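Local coordinates for mbSHANK1 protein (Monosiga brevicollis, PDB 6X23) that uses its PDZ domain to bind a peptide from GIRK3 and, as a SHANK-family protein, may serve as a synaptic receptor adaptor, at residues A[40-52]-A[56-68]. Sequence-based numbering, arbitrary orientation.
Sequences AQGQWVRNVDPDG and RAGLQAGDRLLEL
Trp-44 and Arg-64 form an antiparallel bridge between the third and fourth strands of the PDZ fold, illustrating how a small β-sandwich ties together its two sheets. It is a non-hydrogen-bonded pair, bracketed by Val-45 N to Asp-63 O (2.8 Å) and Leu-65 N to Gln-43 O (3.0 Å). A further bond, Gly-62 N to Val-45 O at 2.6 Å, ties the type II turn Gln-60 to Asp-63 to the strand. Within that turn Gln-60 N meets Asp-63 OD2 from above the carboxylate plane, and Arg-98 salt-bridges the same oxygen.

Beside this single bridge, Val-45 and Leu-59 meet tip to tip, CG2 to CD2 at 3.6 Å, while Val-48 crosses Leu-59 at about a right angle. Phe-26 and Leu-15 also pack on Leu-59, extending this apolar layer of the PDZ core. Beyond the bridge, Arg-64 bends at chi3 (63°), and its NH1 reaches a lone pair of Gln-41 O at 2.7 Å. Leu-66 CD1 lies over one guanidinium face and the amide of Gln-41 over the opposite one, both offset toward the rim, amide and guanidinium planes 9° apart; NH2 salt-bridges Glu-10. Where helix 53-57 begins, its N-cap Gly-52 accepts a bond at O from Arg-56 N (3.2 Å). Arg-46, poorly ordered, points away from 56-68, its NE hydrogen-bonded to Ser-29, and packs on an acidic side chain of the bound peptide.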
loop_
_atom_site.group_PDB
_atom_site.type_symbol
_atom_site.label_atom_id
_atom_site.label_comp_id
_atom_site.label_asym_id
_atom_site.label_seq_id
_atom_site.Cartn_x
_atom_site.Cartn_y
_atom_site.Cartn_z
ATOM N N ALA A 40 -0.451 -16.506 0.915
ATOM C CA ALA A 40 -1.384 -15.476 1.367
ATOM C C ALA A 40 -2.011 -14.771 0.173
ATOM O O ALA A 40 -2.161 -15.369 -0.896
ATOM C CB ALA A 40 -0.676 -14.481 2.264
ATOM N N GLN A 41 -2.391 -13.506 0.360
ATOM C CA GLN A 41 -2.718 -12.637 -0.767
ATOM C C GLN A 41 -2.396 -11.189 -0.400
ATOM O O GLN A 41 -1.557 -10.562 -1.055
ATOM C CB GLN A 41 -4.181 -12.808 -1.199
ATOM C CG GLN A 41 -4.508 -12.161 -2.549
ATOM C CD GLN A 41 -3.992 -12.954 -3.756
ATOM O OE1 GLN A 41 -3.139 -13.826 -3.629
ATOM N NE2 GLN A 41 -4.494 -12.625 -4.934
ATOM N N GLY A 42 -3.044 -10.653 0.634
ATOM C CA GLY A 42 -2.560 -9.462 1.309
ATOM C C GLY A 42 -3.456 -8.244 1.120
ATOM O O GLY A 42 -4.474 -8.277 0.426
ATOM N N GLN A 43 -3.051 -7.152 1.775
ATOM C CA GLN A 43 -3.794 -5.902 1.721
ATOM C C GLN A 43 -3.659 -5.286 0.340
ATOM O O GLN A 43 -2.820 -5.691 -0.447
ATOM C CB GLN A 43 -3.280 -4.921 2.774
ATOM C CG GLN A 43 -3.070 -5.545 4.130
ATOM C CD GLN A 43 -4.327 -6.192 4.650
ATOM O OE1 GLN A 43 -5.337 -5.519 4.874
ATOM N NE2 GLN A 43 -4.290 -7.513 4.814
ATOM N N TRP A 44 -4.474 -4.277 0.050
ATOM C CA TRP A 44 -4.390 -3.664 -1.269
ATOM C C TRP A 44 -4.910 -2.230 -1.253
ATOM O O TRP A 44 -5.642 -1.811 -0.355
ATOM C CB TRP A 44 -5.133 -4.493 -2.315
ATOM C CG TRP A 44 -6.543 -4.788 -1.980
ATOM C CD1 TRP A 44 -7.002 -5.759 -1.140
ATOM C CD2 TRP A 44 -7.701 -4.128 -2.507
ATOM N NE1 TRP A 44 -8.380 -5.727 -1.090
ATOM C CE2 TRP A 44 -8.832 -4.740 -1.926
ATOM C CE3 TRP A 44 -7.891 -3.077 -3.409
ATOM C CZ2 TRP A 44 -10.132 -4.335 -2.219
ATOM C CZ3 TRP A 44 -9.179 -2.679 -3.701
ATOM C CH2 TRP A 44 -10.285 -3.304 -3.105
ATOM N N VAL A 45 -4.502 -1.489 -2.283
ATOM C CA VAL A 45 -4.813 -0.072 -2.456
ATOM C C VAL A 45 -6.160 0.039 -3.166
ATOM O O VAL A 45 -6.360 -0.564 -4.226
ATOM C CB VAL A 45 -3.699 0.626 -3.261
ATOM C CG1 VAL A 45 -3.907 2.146 -3.285
ATOM C CG2 VAL A 45 -2.318 0.264 -2.715
ATOM N N ARG A 46 -7.123 0.617 -2.444
ATOM C CA ARG A 46 -8.548 0.728 -2.874
ATOM C C ARG A 46 -8.809 2.023 -3.622
ATOM O O ARG A 46 -9.740 2.014 -4.432
ATOM C CB ARG A 46 -9.522 0.652 -1.699
ATOM C CG ARG A 46 -10.905 0.134 -2.074
ATOM C CD ARG A 46 -11.682 -0.448 -0.903
ATOM N NE ARG A 46 -11.886 -1.892 -0.921
ATOM C CZ ARG A 46 -12.810 -2.521 -1.644
ATOM N NH1 ARG A 46 -12.929 -3.834 -1.585
ATOM N NH2 ARG A 46 -13.618 -1.840 -2.430
ATOM N N ASN A 47 -8.029 3.055 -3.333
ATOM C CA ASN A 47 -8.098 4.388 -3.990
ATOM C C ASN A 47 -6.897 5.217 -3.537
ATOM O O ASN A 47 -6.307 4.864 -2.547
ATOM C CB ASN A 47 -9.419 5.127 -3.760
ATOM C CG ASN A 47 -9.440 5.958 -2.501
ATOM O OD1 ASN A 47 -8.919 7.065 -2.484
ATOM N ND2 ASN A 47 -10.047 5.427 -1.454
ATOM N N VAL A 48 -6.525 6.257 -4.289
ATOM C CA VAL A 48 -5.321 7.066 -3.924
ATOM C C VAL A 48 -5.603 8.550 -4.184
ATOM O O VAL A 48 -6.177 8.863 -5.246
ATOM C CB VAL A 48 -4.080 6.581 -4.703
ATOM C CG1 VAL A 48 -2.968 7.619 -4.738
ATOM C CG2 VAL A 48 -3.557 5.255 -4.172
ATOM N N ASP A 49 -5.213 9.426 -3.248
ATOM C CA ASP A 49 -5.431 10.859 -3.426
ATOM C C ASP A 49 -4.664 11.355 -4.644
ATOM O O ASP A 49 -3.426 11.364 -4.608
ATOM C CB ASP A 49 -4.971 11.627 -2.199
ATOM C CG ASP A 49 -5.733 11.250 -0.985
ATOM O OD1 ASP A 49 -6.819 10.666 -1.160
ATOM O OD2 ASP A 49 -5.245 11.511 0.135
ATOM N N PRO A 50 -5.333 11.792 -5.710
ATOM C CA PRO A 50 -4.577 12.220 -6.894
ATOM C C PRO A 50 -3.637 13.388 -6.615
ATOM O O PRO A 50 -2.646 13.538 -7.334
ATOM C CB PRO A 50 -5.686 12.589 -7.891
ATOM C CG PRO A 50 -6.891 11.829 -7.415
ATOM C CD PRO A 50 -6.785 11.895 -5.927
ATOM N N ASP A 51 -3.893 14.203 -5.586
ATOM C CA ASP A 51 -2.979 15.267 -5.174
ATOM C C ASP A 51 -2.077 14.868 -4.004
ATOM O O ASP A 51 -1.276 15.695 -3.546
ATOM C CB ASP A 51 -3.755 16.554 -4.814
ATOM C CG ASP A 51 -4.492 16.442 -3.503
ATOM O OD1 ASP A 51 -5.200 15.416 -3.325
ATOM O OD2 ASP A 51 -4.346 17.360 -2.635
ATOM N N GLY A 52 -2.160 13.606 -3.530
ATOM C CA GLY A 52 -1.320 13.146 -2.439
ATOM C C GLY A 52 0.021 12.520 -2.870
ATOM O O GLY A 52 0.306 12.264 -4.036
ATOM N N ARG A 56 1.749 10.700 -6.367
ATOM C CA ARG A 56 2.963 11.287 -6.928
ATOM C C ARG A 56 4.057 10.244 -7.101
ATOM O O ARG A 56 4.864 10.340 -8.029
ATOM C CB ARG A 56 3.461 12.450 -6.066
ATOM C CG ARG A 56 4.473 13.322 -6.806
ATOM C CD ARG A 56 5.036 14.496 -5.992
ATOM N NE ARG A 56 4.575 15.772 -6.555
ATOM C CZ ARG A 56 5.326 16.604 -7.277
ATOM N NH1 ARG A 56 6.596 16.302 -7.522
ATOM N NH2 ARG A 56 4.805 17.734 -7.758
ATOM N N ALA A 57 4.106 9.240 -6.230
ATOM C CA ALA A 57 5.089 8.189 -6.411
ATOM C C ALA A 57 4.587 7.071 -7.305
ATOM O O ALA A 57 5.342 6.141 -7.606
ATOM C CB ALA A 57 5.512 7.631 -5.064
ATOM N N GLY A 58 3.333 7.128 -7.740
ATOM C CA GLY A 58 2.846 6.175 -8.717
ATOM C C GLY A 58 2.150 4.975 -8.143
ATOM O O GLY A 58 2.006 3.967 -8.839
ATOM N N LEU A 59 1.749 5.031 -6.886
ATOM C CA LEU A 59 0.838 4.027 -6.367
ATOM C C LEU A 59 -0.480 4.151 -7.119
ATOM O O LEU A 59 -0.905 5.256 -7.453
ATOM C CB LEU A 59 0.630 4.235 -4.861
ATOM C CG LEU A 59 -0.047 3.042 -4.208
ATOM C CD1 LEU A 59 0.911 1.855 -4.229
ATOM C CD2 LEU A 59 -0.490 3.357 -2.798
ATOM N N GLN A 60 -1.115 3.028 -7.434
ATOM C CA GLN A 60 -2.392 3.110 -8.125
ATOM C C GLN A 60 -3.397 2.181 -7.474
ATOM O O GLN A 60 -3.038 1.160 -6.882
ATOM C CB GLN A 60 -2.289 2.751 -9.610
ATOM C CG GLN A 60 -1.052 3.249 -10.281
ATOM C CD GLN A 60 -1.176 3.241 -11.791
ATOM O OE1 GLN A 60 -0.806 2.283 -12.457
ATOM N NE2 GLN A 60 -1.711 4.317 -12.333
ATOM N N ALA A 61 -4.672 2.525 -7.637
ATOM C CA ALA A 61 -5.736 1.685 -7.109
ATOM C C ALA A 61 -5.580 0.276 -7.652
ATOM O O ALA A 61 -5.224 0.078 -8.816
ATOM C CB ALA A 61 -7.103 2.259 -7.481
ATOM N N GLY A 62 -5.800 -0.709 -6.791
ATOM C CA GLY A 62 -5.628 -2.075 -7.178
ATOM C C GLY A 62 -4.249 -2.629 -6.894
ATOM O O GLY A 62 -4.105 -3.848 -6.745
ATOM N N ASP A 63 -3.228 -1.772 -6.812
ATOM C CA ASP A 63 -1.920 -2.224 -6.359
ATOM C C ASP A 63 -2.072 -3.018 -5.073
ATOM O O ASP A 63 -2.713 -2.563 -4.124
ATOM C CB ASP A 63 -0.980 -1.040 -6.122
ATOM C CG ASP A 63 -0.445 -0.432 -7.398
ATOM O OD1 ASP A 63 -0.444 -1.070 -8.479
ATOM O OD2 ASP A 63 0.007 0.718 -7.311
ATOM N N ARG A 64 -1.486 -4.205 -5.050
ATOM C CA ARG A 64 -1.551 -5.101 -3.905
ATOM C C ARG A 64 -0.219 -5.086 -3.173
ATOM O O ARG A 64 0.835 -5.207 -3.799
ATOM C CB ARG A 64 -1.899 -6.527 -4.342
ATOM C CG ARG A 64 -1.798 -7.538 -3.218
ATOM C CD ARG A 64 -2.440 -8.847 -3.618
ATOM N NE ARG A 64 -1.770 -9.469 -4.748
ATOM C CZ ARG A 64 -0.742 -10.289 -4.612
ATOM N NH1 ARG A 64 -0.285 -10.560 -3.398
ATOM N NH2 ARG A 64 -0.177 -10.834 -5.681
ATOM N N LEU A 65 -0.277 -4.962 -1.855
ATOM C CA LEU A 65 0.899 -4.778 -1.025
ATOM C C LEU A 65 1.633 -6.100 -0.846
ATOM O O LEU A 65 1.049 -7.083 -0.379
ATOM C CB LEU A 65 0.475 -4.213 0.324
ATOM C CG LEU A 65 1.614 -3.697 1.196
ATOM C CD1 LEU A 65 2.614 -2.863 0.381
ATOM C CD2 LEU A 65 1.060 -2.876 2.341
ATOM N N LEU A 66 2.911 -6.129 -1.208
ATOM C CA LEU A 66 3.737 -7.303 -1.012
ATOM C C LEU A 66 4.823 -7.089 0.033
ATOM O O LEU A 66 5.022 -7.941 0.904
ATOM C CB LEU A 66 4.368 -7.707 -2.336
ATOM C CG LEU A 66 3.620 -8.677 -3.256
ATOM C CD1 LEU A 66 2.147 -8.348 -3.392
ATOM C CD2 LEU A 66 4.281 -8.648 -4.633
ATOM N N GLU A 67 5.562 -5.985 -0.038
ATOM C CA GLU A 67 6.644 -5.737 0.905
ATOM C C GLU A 67 6.538 -4.311 1.422
ATOM O O GLU A 67 6.211 -3.383 0.680
ATOM C CB GLU A 67 8.043 -5.937 0.291
ATOM C CG GLU A 67 8.336 -7.315 -0.320
ATOM C CD GLU A 67 9.767 -7.421 -0.845
ATOM O OE1 GLU A 67 10.504 -6.405 -0.801
ATOM O OE2 GLU A 67 10.158 -8.516 -1.318
ATOM N N LEU A 68 6.845 -4.154 2.699
ATOM C CA LEU A 68 6.891 -2.876 3.384
ATOM C C LEU A 68 8.293 -2.752 3.951
ATOM O O LEU A 68 8.693 -3.571 4.779
ATOM C CB LEU A 68 5.840 -2.839 4.490
ATOM C CG LEU A 68 5.815 -1.694 5.488
ATOM C CD1 LEU A 68 5.474 -0.442 4.744
ATOM C CD2 LEU A 68 4.756 -1.996 6.509
#